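Local coordinates for cell division control protein (Pyrococcus abyssi, PDB 6RPP), which is an intein, hosted by a helicase precursor, which probably excises itself by protein splicing and joins the flanking sequences, at residues Lys89-Thr94 / Asn161-His166; His97-Leu102 / Asn119-Ile124. The protein carries 2 engineered substitutions. All coordinates share one frame; numbering follows the deposited sequence.

Contact 1 (Lys89-Thr94 / Asn161-His166)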
# COMPACT_ATOMS: atom_id res chain seq x y z
N LYS A 89 9.25 -9.05 6.05
CA LYS A 89 8.62 -7.80 5.64
C LYS A 89 7.63 -7.37 6.71
O LYS A 89 7.05 -8.23 7.40
CB LYS A 89 7.93 -7.98 4.28
CG LYS A 89 8.86 -8.52 3.18
CD LYS A 89 10.13 -7.69 3.08
CE LYS A 89 10.93 -7.99 1.79
NZ LYS A 89 11.57 -9.35 1.77
N ARG A 90 7.47 -6.05 6.91
CA ARG A 90 6.57 -5.54 7.95
C ARG A 90 5.80 -4.37 7.36
O ARG A 90 6.41 -3.52 6.68
CB ARG A 90 7.36 -5.04 9.16
CG ARG A 90 8.18 -6.09 9.91
CD ARG A 90 9.14 -5.39 10.88
NE ARG A 90 8.95 -5.82 12.26
CZ ARG A 90 8.26 -5.14 13.18
NH1 ARG A 90 7.68 -3.98 12.86
NH2 ARG A 90 8.15 -5.62 14.42
N ILE A 91 4.49 -4.28 7.60
CA ILE A 91 3.75 -3.10 7.12
C ILE A 91 2.58 -2.88 8.07
O ILE A 91 2.00 -3.83 8.60
CB ILE A 91 3.30 -3.31 5.65
CG1 ILE A 91 2.72 -1.99 5.07
CG2 ILE A 91 2.29 -4.50 5.55
CD1 ILE A 91 2.53 -2.03 3.59
N ARG A 92 2.18 -1.61 8.24
CA ARG A 92 1.06 -1.25 9.10
C ARG A 92 -0.05 -0.73 8.21
O ARG A 92 0.18 0.22 7.42
CB ARG A 92 1.50 -0.20 10.14
CG ARG A 92 2.56 -0.74 11.12
CD ARG A 92 2.92 0.21 12.19
NE ARG A 92 3.97 -0.31 13.06
CZ ARG A 92 3.79 -1.00 14.18
NH1 ARG A 92 2.57 -1.25 14.64
NH2 ARG A 92 4.86 -1.41 14.87
N VAL A 93 -1.23 -1.39 8.28
CA VAL A 93 -2.32 -1.13 7.34
C VAL A 93 -3.65 -1.07 8.07
O VAL A 93 -3.80 -1.56 9.20
CB VAL A 93 -2.41 -2.20 6.23
CG1 VAL A 93 -1.08 -2.31 5.45
CG2 VAL A 93 -2.70 -3.57 6.85
N THR A 94 -4.66 -0.50 7.37
CA THR A 94 -6.00 -0.56 7.94
C THR A 94 -6.53 -2.00 7.93
O THR A 94 -6.10 -2.85 7.15
CB THR A 94 -6.96 0.34 7.17
OG1 THR A 94 -7.06 -0.15 5.83
CG2 THR A 94 -6.45 1.78 7.13
N ASN A 161 7.84 -1.23 1.38
CA ASN A 161 8.24 -2.08 2.54
C ASN A 161 8.50 -3.52 2.08
O ASN A 161 8.31 -4.47 2.86
CB ASN A 161 7.21 -2.03 3.65
CG ASN A 161 7.30 -0.78 4.50
OD1 ASN A 161 7.83 0.23 4.05
ND2 ASN A 161 6.81 -0.85 5.72
N GLY A 162 8.93 -3.69 0.83
CA GLY A 162 9.20 -4.99 0.26
C GLY A 162 7.97 -5.82 -0.06
O GLY A 162 8.13 -7.01 -0.37
N ILE A 163 6.76 -5.23 -0.02
CA ILE A 163 5.49 -5.90 -0.28
C ILE A 163 4.82 -5.25 -1.48
O ILE A 163 4.92 -4.04 -1.64
CB ILE A 163 4.59 -5.79 0.97
CG1 ILE A 163 5.24 -6.52 2.17
CG2 ILE A 163 3.18 -6.35 0.70
CD1 ILE A 163 4.56 -6.23 3.50
N PHE A 164 4.14 -6.02 -2.35
CA PHE A 164 3.35 -5.40 -3.42
C PHE A 164 2.02 -5.08 -2.81
O PHE A 164 1.17 -5.96 -2.65
CB PHE A 164 3.29 -6.36 -4.61
CG PHE A 164 4.59 -6.39 -5.33
CD1 PHE A 164 5.00 -5.34 -6.12
CD2 PHE A 164 5.45 -7.46 -5.13
CE1 PHE A 164 6.22 -5.36 -6.78
CE2 PHE A 164 6.67 -7.50 -5.77
CZ PHE A 164 7.06 -6.44 -6.60
N VAL A 165 1.88 -3.82 -2.41
CA VAL A 165 0.77 -3.31 -1.62
C VAL A 165 -0.38 -3.00 -2.57
O VAL A 165 -0.17 -2.32 -3.59
CB VAL A 165 1.20 -2.04 -0.88
CG1 VAL A 165 0.06 -1.46 -0.12
CG2 VAL A 165 2.38 -2.37 0.06
N HIS A 166 -1.59 -3.47 -2.24
CA HIS A 166 -2.73 -3.18 -3.10
C HIS A 166 -3.08 -1.70 -3.01
O HIS A 166 -2.92 -1.06 -1.95
CB HIS A 166 -3.94 -4.05 -2.74
CG HIS A 166 -5.11 -3.87 -3.65
ND1 HIS A 166 -6.09 -2.93 -3.40
CD2 HIS A 166 -5.44 -4.45 -4.83
CE1 HIS A 166 -6.97 -2.95 -4.38
NE2 HIS A 166 -6.61 -3.88 -5.25
O HOH W 1 9.48 -4.56 5.38
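Strands 90-93 and 163-166 run in nearly the same direction, 12° apart, but their axes stay 9.5 Å from each other, so side chains and one water fill the gap. The tight turn before the second strand makes the polar link. Asn161 ND2 donates to Arg90 O at 2.9 Å, with an N-H...O angle of 154°. The bond lies in the carbonyl plane and close to the Asn161 amide plane. Asn161 OD1 accepts from the backbone N of Glu10, so both ends of the amide are held. Water 1 bridges Arg90 N and Asn161 O. Lys89 bends at chi2 and chi4 around the turn. Its CE lies 3.7 Å from Gly162 O, and its NZ hydrogen-bonds to Ile124 O. A beta carbon at Gly162 would clash with that CE. Deeper in, the side chains of Ile163 and Ile91 cross obliquely, with CD1 of the first 3.5 Å from CG2 of the second. Ile91 CG1 is anti to the backbone N (chi1 -171°). Its CD1 meets Val165 CG2 tip to tip, also at 3.5 Å. Asn161 and Gly162, both with positive phi, form the type I' turn of a two-residue beta hairpin, here packed against strand 90-93 of the intein HINT fold.

Contact 2 (His97-Leu102 / Asn119-Ile124)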
# COMPACT_ATOMS: atom_id res chain seq x y z
N HIS A 97 -7.62 -3.28 4.53
CA HIS A 97 -6.68 -3.20 3.42
C HIS A 97 -6.45 -4.59 2.84
O HIS A 97 -6.07 -5.50 3.59
CB HIS A 97 -5.38 -2.61 3.94
CG HIS A 97 -4.31 -2.51 2.91
ND1 HIS A 97 -4.17 -1.41 2.09
CD2 HIS A 97 -3.32 -3.37 2.57
CE1 HIS A 97 -3.19 -1.63 1.23
NE2 HIS A 97 -2.62 -2.79 1.54
N PRO A 98 -6.61 -4.79 1.52
CA PRO A 98 -6.46 -6.13 0.97
C PRO A 98 -5.03 -6.43 0.54
O PRO A 98 -4.28 -5.55 0.13
CB PRO A 98 -7.40 -6.12 -0.24
CG PRO A 98 -7.45 -4.72 -0.66
CD PRO A 98 -7.26 -3.86 0.58
N PHE A 99 -4.69 -7.72 0.62
CA PHE A 99 -3.43 -8.28 0.18
C PHE A 99 -3.72 -9.31 -0.90
O PHE A 99 -4.75 -9.95 -0.87
CB PHE A 99 -2.67 -8.97 1.33
CG PHE A 99 -2.07 -8.01 2.29
CD1 PHE A 99 -2.87 -7.46 3.29
CD2 PHE A 99 -0.75 -7.71 2.27
CE1 PHE A 99 -2.33 -6.55 4.21
CE2 PHE A 99 -0.19 -6.79 3.16
CZ PHE A 99 -0.97 -6.23 4.16
N PHE A 100 -2.82 -9.41 -1.87
CA PHE A 100 -2.80 -10.53 -2.80
C PHE A 100 -2.34 -11.79 -2.06
O PHE A 100 -1.25 -11.80 -1.49
CB PHE A 100 -1.82 -10.24 -3.94
CG PHE A 100 -2.08 -8.93 -4.63
CD1 PHE A 100 -3.12 -8.80 -5.54
CD2 PHE A 100 -1.30 -7.82 -4.35
CE1 PHE A 100 -3.38 -7.59 -6.16
CE2 PHE A 100 -1.55 -6.61 -4.96
CZ PHE A 100 -2.56 -6.49 -5.87
N VAL A 101 -3.16 -12.85 -2.09
CA VAL A 101 -2.81 -14.11 -1.43
C VAL A 101 -2.83 -15.22 -2.46
O VAL A 101 -3.83 -15.41 -3.16
CB VAL A 101 -3.76 -14.46 -0.27
CG1 VAL A 101 -3.41 -15.84 0.29
CG2 VAL A 101 -3.65 -13.39 0.82
N LEU A 102 -1.76 -15.99 -2.52
CA LEU A 102 -1.70 -17.13 -3.41
C LEU A 102 -2.16 -18.36 -2.64
O LEU A 102 -1.50 -18.80 -1.70
CB LEU A 102 -0.28 -17.32 -3.92
CG LEU A 102 -0.03 -18.59 -4.73
CD1 LEU A 102 -0.71 -18.51 -6.10
CD2 LEU A 102 1.47 -18.82 -4.87
N ASN A 119 -0.65 -17.69 5.28
CA ASN A 119 -1.13 -17.15 4.01
C ASN A 119 0.06 -16.52 3.28
O ASN A 119 0.79 -15.70 3.86
CB ASN A 119 -2.21 -16.09 4.21
CG ASN A 119 -3.57 -16.63 4.69
OD1 ASN A 119 -4.39 -15.78 5.08
ND2 ASN A 119 -3.83 -17.94 4.65
N LYS A 120 0.26 -16.89 2.02
CA LYS A 120 1.39 -16.32 1.26
C LYS A 120 0.99 -15.03 0.53
O LYS A 120 0.06 -15.01 -0.28
CB LYS A 120 1.88 -17.38 0.26
CG LYS A 120 2.53 -18.56 0.97
CD LYS A 120 3.05 -19.57 -0.06
CE LYS A 120 3.91 -20.60 0.62
NZ LYS A 120 4.49 -21.57 -0.37
N ILE A 121 1.76 -13.95 0.76
CA ILE A 121 1.48 -12.66 0.14
C ILE A 121 2.65 -12.31 -0.77
O ILE A 121 3.75 -12.85 -0.65
CB ILE A 121 1.21 -11.50 1.14
CG1 ILE A 121 2.39 -11.26 2.07
CG2 ILE A 121 -0.08 -11.86 1.96
CD1 ILE A 121 2.33 -9.91 2.77
N ALA A 122 2.42 -11.36 -1.66
CA ALA A 122 3.38 -11.04 -2.70
C ALA A 122 4.42 -10.04 -2.22
O ALA A 122 4.08 -8.97 -1.71
CB ALA A 122 2.62 -10.48 -3.91
N THR A 123 5.70 -10.40 -2.34
CA THR A 123 6.79 -9.59 -1.79
C THR A 123 7.94 -9.60 -2.78
O THR A 123 7.93 -10.30 -3.80
CB THR A 123 7.30 -10.15 -0.46
OG1 THR A 123 8.01 -11.40 -0.66
CG2 THR A 123 6.17 -10.36 0.55
N ILE A 124 8.97 -8.82 -2.47
CA ILE A 124 10.26 -8.95 -3.14
C ILE A 124 11.29 -9.51 -2.16
O ILE A 124 11.27 -9.18 -0.96
CB ILE A 124 10.67 -7.57 -3.68
CG1 ILE A 124 11.64 -7.76 -4.83
CG2 ILE A 124 11.22 -6.62 -2.58
CD1 ILE A 124 10.88 -7.88 -6.16
O HOH W 2 0.20 -9.47 -1.39
O HOH W 3 -1.31 -19.05 0.94
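Strands 98-102 and 120-124 cross at a steep 114°, with axes 4.9 Å apart at closest approach, so they pair directly over a short length. Leu102 N donates to Lys120 O at 3.0 Å. The bond is fairly straight, 157° at the hydrogen, and lies in the carbonyl plane. The same oxygen takes a CA-H...O contact from Val101 CA at 3.2 Å. A second such contact runs the other way, from Ile121 CA to Phe100 O at 3.3 Å.

Two waters extend the pairing. Water 3 donates to Leu102 O and accepts from Lys120 N. Water 2 donates to Phe100 O and accepts from Ala122 N, on the other side of the Val101-Ile121 crossing, where the chains splay apart.

The apolar contacts are mostly buried. The side chains of Val101 and Ile121 cross obliquely, with their CG2 atoms 4.0 Å apart, while Val101 CG1, anti to the backbone N, reaches Asn119 CB at 4.1 Å. Ile121 has CG1 in the crowded position between the backbone N and the carbonyl carbon (chi1 60°). Its side chain lies alongside Phe99, pointing the same way, with CD1 3.8 Å from Phe99 CD2. An alanine at Val101 would lack both methyl contacts and would probably loosen the packing against Ile121 and the Asn119 beta carbon.

Asn119 OD1 accepts hydrogen bonds from Glu116 N and Arg110 NH1, outside the pair. Val101 touches Arg110, Phe100 touches Met109, and Trp131 touches both Leu102 and Ala122. This is a sharply crossing antiparallel pair: strands 98-103 and 120-125 are neighbours in the six-stranded sheet of the HINT fold, between 106-111 and 128-140.

In the fold
The two contacts lie close together, with centres about 9 Å apart. Contact 2 is nested along the chain inside the loop closed by contact 1. Strands 90-93, 98-103 and 120-125 belong to one six-stranded antiparallel sheet; 90-93 is flanked by strand 80-85 and also bonded to the N-terminal segment at Ala4 and Asp6. The hairpin of strands 157-160 and 163-166 also meets strand 120-125 of this sheet. Gly162 O to Ile124 N (2.9 Å) and Phe164 N to Ala122 O (3.0 Å) are probable hydrogen bonds. Val165 also touches His97. Strand 163-166 thus takes part in contact 1 and also lies against the segments of contact 2, bringing the end of the intein close to His97, consistent with the HINT splicing fold.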